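Local coordinates for protein serine protease MT3772 (Mycobacterium tuberculosis, PDB 3K6Y) that cleaves proteins as a trypsin-like serine endopeptidase and probably helps the bacterium resist oxidative and acid stress, at residues Y172-D177 and G185-L190; P29-N34 and G128-V133; K90-T95 and H112-P117; S43-R48 and D68-N73. All coordinates share one frame; numbering follows the deposited sequence.

Interaction 1: Y172-D177 and G185-L190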
loop_
_atom_site.group_PDB
_atom_site.type_symbol
_atom_site.label_atom_id
_atom_site.label_comp_id
_atom_site.label_asym_id
_atom_site.label_seq_id
_atom_site.Cartn_x
_atom_site.Cartn_y
_atom_site.Cartn_z
ATOM N N TYR A 172 13.152 7.282 -20.279
ATOM C CA TYR A 172 14.203 8.083 -20.876
ATOM C C TYR A 172 15.209 8.447 -19.812
ATOM O O TYR A 172 14.846 8.801 -18.680
ATOM C CB TYR A 172 13.673 9.397 -21.445
ATOM C CG TYR A 172 12.707 9.275 -22.588
ATOM C CD1 TYR A 172 13.135 8.871 -23.859
ATOM C CD2 TYR A 172 11.370 9.626 -22.423
ATOM C CE1 TYR A 172 12.246 8.790 -24.921
ATOM C CE2 TYR A 172 10.469 9.536 -23.483
ATOM C CZ TYR A 172 10.916 9.128 -24.725
ATOM O OH TYR A 172 10.046 9.045 -25.779
ATOM N N THR A 173 16.485 8.392 -20.190
ATOM C CA THR A 173 17.480 9.162 -19.469
ATOM C C THR A 173 17.613 10.515 -20.135
ATOM O O THR A 173 17.566 10.604 -21.367
ATOM C CB THR A 173 18.830 8.453 -19.432
ATOM O OG1 THR A 173 19.215 8.119 -20.768
ATOM C CG2 THR A 173 18.716 7.177 -18.606
ATOM N N ILE A 174 17.761 11.564 -19.332
ATOM C CA ILE A 174 17.862 12.922 -19.843
ATOM C C ILE A 174 19.080 13.572 -19.203
ATOM O O ILE A 174 19.524 13.165 -18.114
ATOM C CB ILE A 174 16.569 13.756 -19.583
ATOM C CG1 ILE A 174 16.321 13.940 -18.079
ATOM C CG2 ILE A 174 15.383 13.128 -20.304
ATOM C CD1 ILE A 174 15.133 14.834 -17.781
ATOM N N ARG A 175 19.630 14.558 -19.905
ATOM C CA ARG A 175 20.590 15.438 -19.302
ATOM C C ARG A 175 19.813 16.631 -18.754
ATOM O O ARG A 175 19.182 17.367 -19.523
ATOM C CB ARG A 175 21.647 15.885 -20.320
ATOM C CG ARG A 175 22.678 16.754 -19.666
ATOM C CD ARG A 175 23.867 17.034 -20.540
ATOM N NE ARG A 175 24.773 17.901 -19.798
ATOM C CZ ARG A 175 26.004 18.225 -20.186
ATOM N NH1 ARG A 175 26.486 17.777 -21.334
ATOM N NH2 ARG A 175 26.727 19.007 -19.405
ATOM N N ALA A 176 19.820 16.788 -17.432
ATOM C CA ALA A 176 19.093 17.861 -16.749
ATOM C C ALA A 176 19.459 17.869 -15.280
ATOM O O ALA A 176 19.937 16.870 -14.755
ATOM C CB ALA A 176 17.579 17.629 -16.859
ATOM N N ASP A 177 19.190 18.986 -14.614
ATOM C CA ASP A 177 19.295 19.069 -13.165
ATOM C C ASP A 177 17.902 18.932 -12.566
ATOM O O ASP A 177 17.229 19.939 -12.327
ATOM C CB ASP A 177 19.926 20.399 -12.744
ATOM C CG ASP A 177 20.098 20.515 -11.233
ATOM N N GLY A 185 5.999 15.466 -12.555
ATOM C CA GLY A 185 5.778 16.457 -13.588
ATOM C C GLY A 185 6.039 15.885 -14.958
ATOM O O GLY A 185 6.701 14.851 -15.127
ATOM N N PRO A 186 5.538 16.576 -15.966
ATOM C CA PRO A 186 5.770 16.112 -17.314
ATOM C C PRO A 186 7.137 16.528 -17.873
ATOM O O PRO A 186 7.622 17.612 -17.586
ATOM C CB PRO A 186 4.652 16.815 -18.104
ATOM C CG PRO A 186 4.491 18.121 -17.383
ATOM C CD PRO A 186 4.758 17.822 -15.932
ATOM N N LEU A 187 7.706 15.658 -18.698
ATOM C CA LEU A 187 8.745 16.052 -19.638
ATOM C C LEU A 187 8.028 16.383 -20.926
ATOM O O LEU A 187 7.321 15.532 -21.478
ATOM C CB LEU A 187 9.682 14.879 -19.872
ATOM C CG LEU A 187 10.842 15.178 -20.827
ATOM C CD1 LEU A 187 11.877 16.068 -20.119
ATOM C CD2 LEU A 187 11.494 13.896 -21.326
ATOM N N ILE A 188 8.165 17.623 -21.368
ATOM C CA ILE A 188 7.470 18.012 -22.593
ATOM C C ILE A 188 8.423 18.229 -23.740
ATOM O O ILE A 188 9.591 18.582 -23.559
ATOM C CB ILE A 188 6.575 19.249 -22.414
ATOM C CG1 ILE A 188 7.376 20.470 -21.967
ATOM C CG2 ILE A 188 5.412 18.949 -21.456
ATOM C CD1 ILE A 188 6.750 21.816 -22.402
ATOM N N ASP A 189 7.902 18.000 -24.939
ATOM C CA ASP A 189 8.613 18.376 -26.157
ATOM C C ASP A 189 8.261 19.817 -26.519
ATOM O O ASP A 189 7.470 20.472 -25.848
ATOM C CB ASP A 189 8.346 17.384 -27.300
ATOM C CG ASP A 189 6.900 17.362 -27.775
ATOM O OD1 ASP A 189 6.544 16.348 -28.421
ATOM O OD2 ASP A 189 6.131 18.328 -27.560
ATOM N N LEU A 190 8.838 20.313 -27.609
ATOM C CA LEU A 190 8.655 21.716 -27.947
ATOM C C LEU A 190 7.289 22.009 -28.560
ATOM O O LEU A 190 6.949 23.171 -28.777
ATOM C CB LEU A 190 9.787 22.204 -28.852
ATOM C CG LEU A 190 11.154 22.200 -28.157
ATOM C CD1 LEU A 190 12.182 22.971 -28.960
ATOM C CD2 LEU A 190 11.082 22.757 -26.732
#

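Interaction 2: P29-N34 and G128-V133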
loop_
_atom_site.group_PDB
_atom_site.type_symbol
_atom_site.label_atom_id
_atom_site.label_comp_id
_atom_site.label_asym_id
_atom_site.label_seq_id
_atom_site.Cartn_x
_atom_site.Cartn_y
_atom_site.Cartn_z
ATOM N N PRO A 29 19.884 26.605 -22.347
ATOM C CA PRO A 29 19.314 27.368 -21.223
ATOM C C PRO A 29 18.132 28.254 -21.621
ATOM O O PRO A 29 17.331 28.659 -20.764
ATOM C CB PRO A 29 20.480 28.250 -20.759
ATOM C CG PRO A 29 21.391 28.296 -21.900
ATOM C CD PRO A 29 21.296 26.982 -22.589
ATOM N N ALA A 30 18.040 28.568 -22.908
ATOM C CA ALA A 30 16.979 29.439 -23.410
ATOM C C ALA A 30 15.612 28.776 -23.342
ATOM O O ALA A 30 14.594 29.456 -23.455
ATOM C CB ALA A 30 17.288 29.904 -24.848
ATOM N N LEU A 31 15.573 27.455 -23.134
ATOM C CA LEU A 31 14.292 26.746 -23.057
ATOM C C LEU A 31 13.386 27.280 -21.951
ATOM O O LEU A 31 12.169 27.164 -22.050
ATOM C CB LEU A 31 14.518 25.239 -22.898
ATOM C CG LEU A 31 15.042 24.526 -24.138
ATOM C CD1 LEU A 31 15.543 23.133 -23.808
ATOM C CD2 LEU A 31 13.962 24.481 -25.227
ATOM N N VAL A 32 13.951 27.871 -20.898
ATOM C CA VAL A 32 13.122 28.442 -19.830
ATOM C C VAL A 32 12.153 29.497 -20.365
ATOM O O VAL A 32 11.094 29.710 -19.779
ATOM C CB VAL A 32 13.941 29.050 -18.657
ATOM C CG1 VAL A 32 14.714 27.982 -17.947
ATOM C CG2 VAL A 32 14.874 30.164 -19.140
ATOM N N ASN A 33 12.542 30.156 -21.460
ATOM C CA ASN A 33 11.745 31.230 -22.047
ATOM C C ASN A 33 11.012 30.800 -23.315
ATOM O O ASN A 33 10.359 31.626 -23.970
ATOM C CB ASN A 33 12.628 32.456 -22.314
ATOM C CG ASN A 33 13.206 33.042 -21.038
ATOM O OD1 ASN A 33 12.491 33.231 -20.053
ATOM N ND2 ASN A 33 14.500 33.334 -21.051
ATOM N N ASN A 34 11.094 29.520 -23.674
ATOM C CA ASN A 34 10.359 29.045 -24.848
ATOM C C ASN A 34 8.850 29.249 -24.632
ATOM O O ASN A 34 8.341 28.989 -23.533
ATOM C CB ASN A 34 10.683 27.574 -25.137
ATOM C CG ASN A 34 10.163 27.107 -26.478
ATOM O OD1 ASN A 34 8.965 26.950 -26.660
ATOM N ND2 ASN A 34 11.071 26.848 -27.417
ATOM N N GLY A 128 19.329 13.546 -28.093
ATOM C CA GLY A 128 19.696 14.928 -28.367
ATOM C C GLY A 128 18.577 15.951 -28.469
ATOM O O GLY A 128 18.853 17.144 -28.559
ATOM N N ALA A 129 17.324 15.492 -28.425
ATOM C CA ALA A 129 16.164 16.389 -28.540
ATOM C C ALA A 129 16.083 17.385 -27.385
ATOM O O ALA A 129 16.336 17.022 -26.231
ATOM C CB ALA A 129 14.876 15.591 -28.644
ATOM N N ASP A 130 15.744 18.639 -27.708
ATOM C CA ASP A 130 15.426 19.667 -26.713
ATOM C C ASP A 130 14.082 19.325 -26.071
ATOM O O ASP A 130 13.068 19.154 -26.758
ATOM C CB ASP A 130 15.253 21.059 -27.342
ATOM C CG ASP A 130 16.548 21.673 -27.849
ATOM O OD1 ASP A 130 17.635 21.487 -27.270
ATOM O OD2 ASP A 130 16.458 22.413 -28.858
ATOM N N VAL A 131 14.082 19.230 -24.750
ATOM C CA VAL A 131 12.880 18.918 -23.972
ATOM C C VAL A 131 12.912 19.744 -22.684
ATOM O O VAL A 131 13.937 20.351 -22.350
ATOM C CB VAL A 131 12.783 17.392 -23.697
ATOM C CG1 VAL A 131 12.468 16.614 -25.002
ATOM C CG2 VAL A 131 14.080 16.865 -23.050
ATOM N N VAL A 132 11.787 19.793 -21.971
ATOM C CA VAL A 132 11.701 20.624 -20.783
ATOM C C VAL A 132 11.028 19.854 -19.657
ATOM O O VAL A 132 9.980 19.243 -19.842
ATOM C CB VAL A 132 10.950 21.957 -21.023
ATOM C CG1 VAL A 132 11.296 22.944 -19.950
ATOM C CG2 VAL A 132 11.252 22.544 -22.418
ATOM N N VAL A 133 11.649 19.888 -18.485
ATOM C CA VAL A 133 11.063 19.350 -17.262
ATOM C C VAL A 133 10.252 20.463 -16.603
ATOM O O VAL A 133 10.773 21.553 -16.380
ATOM C CB VAL A 133 12.185 18.855 -16.295
ATOM C CG1 VAL A 133 11.661 18.603 -14.862
ATOM C CG2 VAL A 133 12.854 17.628 -16.865
#

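Interaction 3: K90-T95 and H112-P117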
loop_
_atom_site.group_PDB
_atom_site.type_symbol
_atom_site.label_atom_id
_atom_site.label_comp_id
_atom_site.label_asym_id
_atom_site.label_seq_id
_atom_site.Cartn_x
_atom_site.Cartn_y
_atom_site.Cartn_z
ATOM N N LYS A 90 -4.670 28.055 -6.164
ATOM C CA LYS A 90 -5.914 27.671 -5.496
ATOM C C LYS A 90 -5.870 26.175 -5.199
ATOM O O LYS A 90 -5.449 25.391 -6.065
ATOM C CB LYS A 90 -7.081 27.928 -6.428
ATOM C CG LYS A 90 -8.441 27.599 -5.881
ATOM N N PRO A 91 -6.307 25.774 -3.992
ATOM C CA PRO A 91 -6.355 24.351 -3.661
ATOM C C PRO A 91 -7.599 23.622 -4.157
ATOM O O PRO A 91 -8.715 24.172 -4.156
ATOM C CB PRO A 91 -6.347 24.353 -2.130
ATOM C CG PRO A 91 -7.040 25.641 -1.768
ATOM C CD PRO A 91 -6.681 26.626 -2.838
ATOM N N PHE A 92 -7.404 22.369 -4.554
ATOM C CA PHE A 92 -8.509 21.500 -4.986
ATOM C C PHE A 92 -8.362 20.186 -4.256
ATOM O O PHE A 92 -7.286 19.609 -4.214
ATOM C CB PHE A 92 -8.437 21.274 -6.502
ATOM C CG PHE A 92 -8.730 22.511 -7.285
ATOM C CD1 PHE A 92 -7.724 23.438 -7.556
ATOM C CD2 PHE A 92 -10.032 22.799 -7.689
ATOM C CE1 PHE A 92 -8.006 24.627 -8.226
ATOM C CE2 PHE A 92 -10.312 23.997 -8.362
ATOM C CZ PHE A 92 -9.306 24.900 -8.617
ATOM N N GLU A 93 -9.455 19.707 -3.687
ATOM C CA GLU A 93 -9.468 18.385 -3.089
ATOM C C GLU A 93 -9.285 17.329 -4.173
ATOM O O GLU A 93 -9.787 17.466 -5.288
ATOM C CB GLU A 93 -10.798 18.165 -2.361
ATOM C CG GLU A 93 -11.006 19.068 -1.131
ATOM C CD GLU A 93 -12.272 18.761 -0.354
ATOM O OE1 GLU A 93 -12.767 17.614 -0.435
ATOM O OE2 GLU A 93 -12.762 19.662 0.359
ATOM N N ALA A 94 -8.544 16.289 -3.825
ATOM C CA ALA A 94 -8.252 15.207 -4.755
ATOM C C ALA A 94 -8.508 13.872 -4.081
ATOM O O ALA A 94 -8.407 13.732 -2.851
ATOM C CB ALA A 94 -6.848 15.300 -5.230
ATOM N N THR A 95 -8.821 12.879 -4.901
ATOM C CA THR A 95 -8.980 11.486 -4.477
ATOM C C THR A 95 -7.999 10.650 -5.291
ATOM O O THR A 95 -7.919 10.810 -6.506
ATOM C CB THR A 95 -10.453 10.994 -4.758
ATOM O OG1 THR A 95 -11.343 11.821 -3.998
ATOM C CG2 THR A 95 -10.632 9.560 -4.309
ATOM N N HIS A 112 -13.859 19.695 -10.662
ATOM C CA HIS A 112 -13.925 21.127 -10.981
ATOM C C HIS A 112 -12.555 21.781 -11.138
ATOM O O HIS A 112 -12.380 22.975 -10.882
ATOM C CB HIS A 112 -14.802 21.869 -9.963
ATOM C CG HIS A 112 -16.125 21.207 -9.726
ATOM N ND1 HIS A 112 -16.500 20.705 -8.500
ATOM C CD2 HIS A 112 -17.124 20.898 -10.583
ATOM C CE1 HIS A 112 -17.697 20.150 -8.602
ATOM N NE2 HIS A 112 -18.099 20.256 -9.857
ATOM N N LEU A 113 -11.583 21.020 -11.631
ATOM C CA LEU A 113 -10.239 21.523 -11.851
ATOM C C LEU A 113 -10.241 22.316 -13.174
ATOM O O LEU A 113 -10.523 21.755 -14.224
ATOM C CB LEU A 113 -9.284 20.345 -11.927
ATOM C CG LEU A 113 -7.824 20.705 -12.177
ATOM C CD1 LEU A 113 -7.271 21.591 -11.068
ATOM C CD2 LEU A 113 -7.066 19.404 -12.306
ATOM N N PRO A 114 -9.943 23.628 -13.137
ATOM C CA PRO A 114 -10.080 24.402 -14.385
ATOM C C PRO A 114 -9.186 24.096 -15.590
ATOM O O PRO A 114 -9.674 24.143 -16.702
ATOM C CB PRO A 114 -9.901 25.865 -13.928
ATOM C CG PRO A 114 -10.274 25.834 -12.487
ATOM C CD PRO A 114 -9.707 24.509 -11.981
ATOM N N PRO A 115 -7.879 23.841 -15.407
ATOM C CA PRO A 115 -7.047 23.762 -16.611
ATOM C C PRO A 115 -7.306 22.574 -17.528
ATOM O O PRO A 115 -7.754 21.515 -17.080
ATOM C CB PRO A 115 -5.622 23.724 -16.073
ATOM C CG PRO A 115 -5.747 23.288 -14.674
ATOM C CD PRO A 115 -7.067 23.792 -14.180
ATOM N N PRO A 116 -6.966 22.733 -18.816
ATOM C CA PRO A 116 -7.221 21.687 -19.779
ATOM C C PRO A 116 -6.153 20.592 -19.724
ATOM O O PRO A 116 -5.070 20.789 -19.168
ATOM C CB PRO A 116 -7.127 22.441 -21.117
ATOM C CG PRO A 116 -6.054 23.466 -20.857
ATOM C CD PRO A 116 -6.359 23.925 -19.451
ATOM N N PRO A 117 -6.444 19.437 -20.332
ATOM C CA PRO A 117 -5.463 18.375 -20.358
ATOM C C PRO A 117 -4.329 18.633 -21.321
ATOM O O PRO A 117 -4.461 19.403 -22.293
ATOM C CB PRO A 117 -6.256 17.160 -20.844
ATOM C CG PRO A 117 -7.439 17.717 -21.594
ATOM C CD PRO A 117 -7.728 19.054 -20.956
#

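Interaction 4: S43-R48 and D68-N73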
loop_
_atom_site.group_PDB
_atom_site.type_symbol
_atom_site.label_atom_id
_atom_site.label_comp_id
_atom_site.label_asym_id
_atom_site.label_seq_id
_atom_site.Cartn_x
_atom_site.Cartn_y
_atom_site.Cartn_z
ATOM N N SER A 43 -1.582 23.735 -16.864
ATOM C CA SER A 43 -1.963 22.331 -16.733
ATOM C C SER A 43 -0.986 21.498 -15.900
ATOM O O SER A 43 -1.171 20.290 -15.773
ATOM C CB SER A 43 -2.088 21.722 -18.115
ATOM O OG SER A 43 -3.042 22.455 -18.878
ATOM N N VAL A 44 0.050 22.147 -15.365
ATOM C CA VAL A 44 1.041 21.492 -14.512
ATOM C C VAL A 44 0.773 21.965 -13.103
ATOM O O VAL A 44 0.809 23.173 -12.843
ATOM C CB VAL A 44 2.462 21.839 -14.950
ATOM C CG1 VAL A 44 3.454 21.118 -14.071
ATOM C CG2 VAL A 44 2.701 21.470 -16.415
ATOM N N VAL A 45 0.451 21.021 -12.222
ATOM C CA VAL A 45 -0.091 21.356 -10.920
ATOM C C VAL A 45 0.851 20.930 -9.802
ATOM O O VAL A 45 1.658 20.018 -9.972
ATOM C CB VAL A 45 -1.503 20.725 -10.725
ATOM C CG1 VAL A 45 -2.477 21.259 -11.756
ATOM C CG2 VAL A 45 -1.458 19.181 -10.795
ATOM N N LYS A 46 0.722 21.581 -8.651
ATOM C CA LYS A 46 1.509 21.204 -7.484
ATOM C C LYS A 46 0.675 20.238 -6.652
ATOM O O LYS A 46 -0.533 20.414 -6.523
ATOM C CB LYS A 46 1.860 22.465 -6.693
ATOM C CG LYS A 46 2.739 22.168 -5.474
ATOM C CD LYS A 46 2.940 23.351 -4.536
ATOM C CE LYS A 46 3.230 22.811 -3.153
ATOM N NZ LYS A 46 3.263 23.877 -2.112
ATOM N N ILE A 47 1.333 19.211 -6.116
ATOM C CA ILE A 47 0.645 18.241 -5.262
ATOM C C ILE A 47 1.247 18.315 -3.865
ATOM O O ILE A 47 2.446 18.312 -3.705
ATOM C CB ILE A 47 0.761 16.833 -5.839
ATOM C CG1 ILE A 47 0.226 16.906 -7.292
ATOM C CG2 ILE A 47 -0.053 15.847 -5.000
ATOM C CD1 ILE A 47 0.064 15.656 -8.051
ATOM N N ARG A 48 0.388 18.420 -2.875
ATOM C CA ARG A 48 0.827 18.382 -1.477
ATOM C C ARG A 48 0.054 17.285 -0.772
ATOM O O ARG A 48 -1.179 17.290 -0.757
ATOM C CB ARG A 48 0.545 19.720 -0.795
ATOM C CG ARG A 48 1.055 19.828 0.610
ATOM C CD ARG A 48 0.932 21.286 1.059
ATOM N NE ARG A 48 1.071 21.402 2.509
ATOM C CZ ARG A 48 2.086 21.992 3.122
ATOM N NH1 ARG A 48 3.061 22.559 2.414
ATOM N NH2 ARG A 48 2.111 22.027 4.447
ATOM N N ASP A 68 -10.519 17.038 -14.994
ATOM C CA ASP A 68 -10.684 16.535 -13.631
ATOM C C ASP A 68 -9.859 15.289 -13.323
ATOM O O ASP A 68 -10.166 14.568 -12.362
ATOM C CB ASP A 68 -12.149 16.347 -13.264
ATOM C CG ASP A 68 -12.921 17.640 -13.229
ATOM O OD1 ASP A 68 -12.352 18.717 -13.466
ATOM O OD2 ASP A 68 -14.122 17.551 -12.900
ATOM N N ARG A 69 -8.775 15.065 -14.079
ATOM C CA ARG A 69 -7.882 13.923 -13.837
ATOM C C ARG A 69 -6.437 14.370 -13.944
ATOM O O ARG A 69 -6.038 14.997 -14.924
ATOM C CB ARG A 69 -8.137 12.787 -14.842
ATOM C CG ARG A 69 -9.481 12.074 -14.710
ATOM C CD ARG A 69 -9.479 11.233 -13.442
ATOM N NE ARG A 69 -10.683 10.430 -13.224
ATOM C CZ ARG A 69 -11.782 10.880 -12.632
ATOM N NH1 ARG A 69 -11.888 12.169 -12.307
ATOM N NH2 ARG A 69 -12.780 10.037 -12.403
ATOM N N VAL A 70 -5.661 14.048 -12.907
ATOM C CA VAL A 70 -4.267 14.451 -12.814
ATOM C C VAL A 70 -3.386 13.200 -12.667
ATOM O O VAL A 70 -3.704 12.301 -11.872
ATOM C CB VAL A 70 -4.074 15.380 -11.608
ATOM C CG1 VAL A 70 -2.598 15.562 -11.249
ATOM C CG2 VAL A 70 -4.680 16.730 -11.913
ATOM N N MET A 71 -2.293 13.137 -13.430
ATOM C CA MET A 71 -1.316 12.067 -13.264
ATOM C C MET A 71 -0.131 12.605 -12.436
ATOM O O MET A 71 0.296 13.770 -12.609
ATOM C CB MET A 71 -0.817 11.553 -14.628
ATOM C CG MET A 71 0.203 10.427 -14.466
ATOM S SD MET A 71 0.592 9.609 -16.036
ATOM C CE MET A 71 -0.882 8.630 -16.343
ATOM N N THR A 72 0.408 11.736 -11.580
ATOM C CA THR A 72 1.630 12.013 -10.836
ATOM C C THR A 72 2.328 10.673 -10.587
ATOM O O THR A 72 1.865 9.640 -11.078
ATOM C CB THR A 72 1.327 12.771 -9.515
ATOM O OG1 THR A 72 2.557 13.172 -8.888
ATOM C CG2 THR A 72 0.497 11.950 -8.520
ATOM N N ASN A 73 3.448 10.684 -9.869
ATOM C CA ASN A 73 4.041 9.415 -9.458
ATOM C C ASN A 73 3.358 8.861 -8.225
ATOM O O ASN A 73 2.875 9.630 -7.386
ATOM C CB ASN A 73 5.531 9.567 -9.153
ATOM C CG ASN A 73 6.379 9.829 -10.392
ATOM O OD1 ASN A 73 7.184 10.753 -10.395
ATOM N ND2 ASN A 73 6.254 8.983 -11.410
#

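Interaction 1: Y172-D177 and G185-L190
The hydroxyl OH of Tyr172 is hydrogen-bonded to the backbone N of Ala125, which ties the far end of the ring to the chain running up to strand 130-135. The ring meets Leu187 obliquely, with Tyr172 CD2 4.4 Å from Leu187 CD2, and the contact there is loose. Ile174 gives the closer touch: its branch methyl CG2 lies 4.1 Å from Leu187 CD2. The two side chains run alongside each other, pointing opposite ways, and a second methyl pair, Ile174 CD1 and Leu187 CD1, follows at 4.2 Å. On Ile174, chi1 of 64° puts CG2 on the side away from the carbonyl carbon, toward Leu187 CD2, and the extended CG1 arm brings CD1 to Leu187 CD1; the leucine answers with CG swung opposite its own backbone N (chi1 -179°). All three residues are buried. The alpha carbons of Ile174 and Leu187 stay 9.6 Å apart, so the strands meet through side chains alone, across an interior that Val131, Val133 and Val211 help to fill. Strand 167-175 is held instead by its sheet neighbours, 143-157 and 208-213. Packing of this kind between opposite walls of a closed six-stranded antiparallel barrel forms part of the core of the C-terminal barrel in the chymotrypsin fold of trypsin-like proteases.

Interaction 2: P29-N34 and G128-V133
Leu31, in the 3-10 turn 29-33, and Val132, on strand 130-135, are the nearest backbone positions of the two segments, their CA atoms 7.0 Å apart. The turn is closed by Asn33 N to Ala30 O (2.9 Å) and Asn34 N to Leu31 O (3.1 Å), and it presents a single large side chain to the strand. Leu31 has CG opposite its carbonyl carbon (chi1 -72°), and from there one methyl, CD1, reaches the strand backbone. It rests 3.5 Å from the carbonyl oxygen Val131 O and 4.1 Å from Asp130 CB, the leucine and aspartate side chains passing each other at a slant. Farther back along the leucine, CB faces Val132 CG2 at 4.3 Å. Val131 turns its side chain the other way, onto Leu187 and Leu195, so the strand has a barrel-core side and a side covered by the N-terminal segment. Asp130 offers only its CB here. Its carboxylate forms a salt bridge with Arg148 of the adjoining strand 143-157, whose NH1 also bonds to Gly128 O. Leu190 touches Leu31, Asn34 and Asp130 and fills out the apolar cluster. Just beyond the turn, Asn34 is the N-cap of helix 35-40, its OD1 taking the N-H of Val36. Between the two segments the chemistry is hydrophobic burial with no directional polar bond: Leu31 packs the segment preceding the first barrel against the outside of the second, while the nearby carboxylate is probably kept ionised by its arginine.

Interaction 3: K90-T95 and H112-P117
Phe92 lies against three consecutive residues: Leu113 covers a face of its ring, while His112 O and Pro114 CD meet it at the outer end. Leu113 CD1 makes a CH-pi contact, 4.2 Å from the ring centroid and 16° off the normal, displaced toward the CD1 side. The two side chains cross nearly at right angles, the leucine reaching the ring because its CG is turned opposite its own N (chi1 179°). Pro114 CD approaches obliquely, 3.4 Å from Phe92 CZ. The carbonyl oxygen His112 O, also oblique, is 3.4 Å from Phe92 CE2. In the next shell, Asp68 fixes the loop: its OD2 and OD1 accept the backbone N-H groups of His112 and Leu113, one oxygen for each. Farther along, Pro116 O is hydrogen-bonded to Ser43 OG. Leu113 also packs on Val64 and Ala87, while Phe92 keeps its place in strand 90-100 through backbone bonding to Val85. The contact thus folds the start of the long connection between the two barrels of this chymotrypsin-like protease back onto the N-terminal barrel that it leaves.

Interaction 4: S43-R48 and D68-N73
Strand 44-48, carrying Val45 and Ile47, and strand 69-72, carrying Val70 and Thr72, cross at 70° with their axes 8.8 Å apart at closest approach, too far for backbone bonding. Between them in the barrel sheet runs strand 56-66, so the meeting is through the interior. Val45 opposes Val70 tip to tip, with Val45 CG2 3.8 Å from Val70 CG1. Ile47 does the same to Thr72, its extended arm (chi2 -173°) driving CD1 against the beta carbon. That pair, Ile47 CD1 and Thr72 CB, is tighter than ordinary van der Waals contact at 3.5 Å. The same isoleucine methyl also nears Val70 CG1 (4.2 Å), linking the two pairs. Thr72 holds OG1 opposite its backbone N (chi1 -173°), and this hydroxyl, 3.6 Å from Ile47 CD1, is hydrogen-bonded to Thr61 O on the intervening strand. Leu108 and Val83 pack further round Ile47. The Thr72 side chain lies about 7 Å from that of the predicted catalytic His75, without touching it. The buried contact is therefore hydrophobic in substance, and its one side-chain hydroxyl is satisfied by a neighbouring carbonyl.

Interaction 4 lies within the N-terminal barrel and interaction 1 within the C-terminal one; interactions 3 and 2 lay a loop and the N-terminal segment on them. Interactions 3 and 4, centres 8 Å apart, touch where Leu113 CD2 packs on Val70 CG2 at 3.6 Å. Between interactions 1 and 2, 9 Å apart, Ile188 N probably bonds to Val132 O (2.9 Å), uniting neighbouring strands. Pro186 CG against Val44 CG2, 3.9 Å, bridges interactions 1 and 4 across the barrels. Of the four, interaction 4 lies nearest the predicted triad of His75, Asp104 and Ser183: side chain to side chain, Thr72 is about 6 Å from Ser183, without touching, and Ile174 about 11 Å. Interactions 2 and 3 lie away from it.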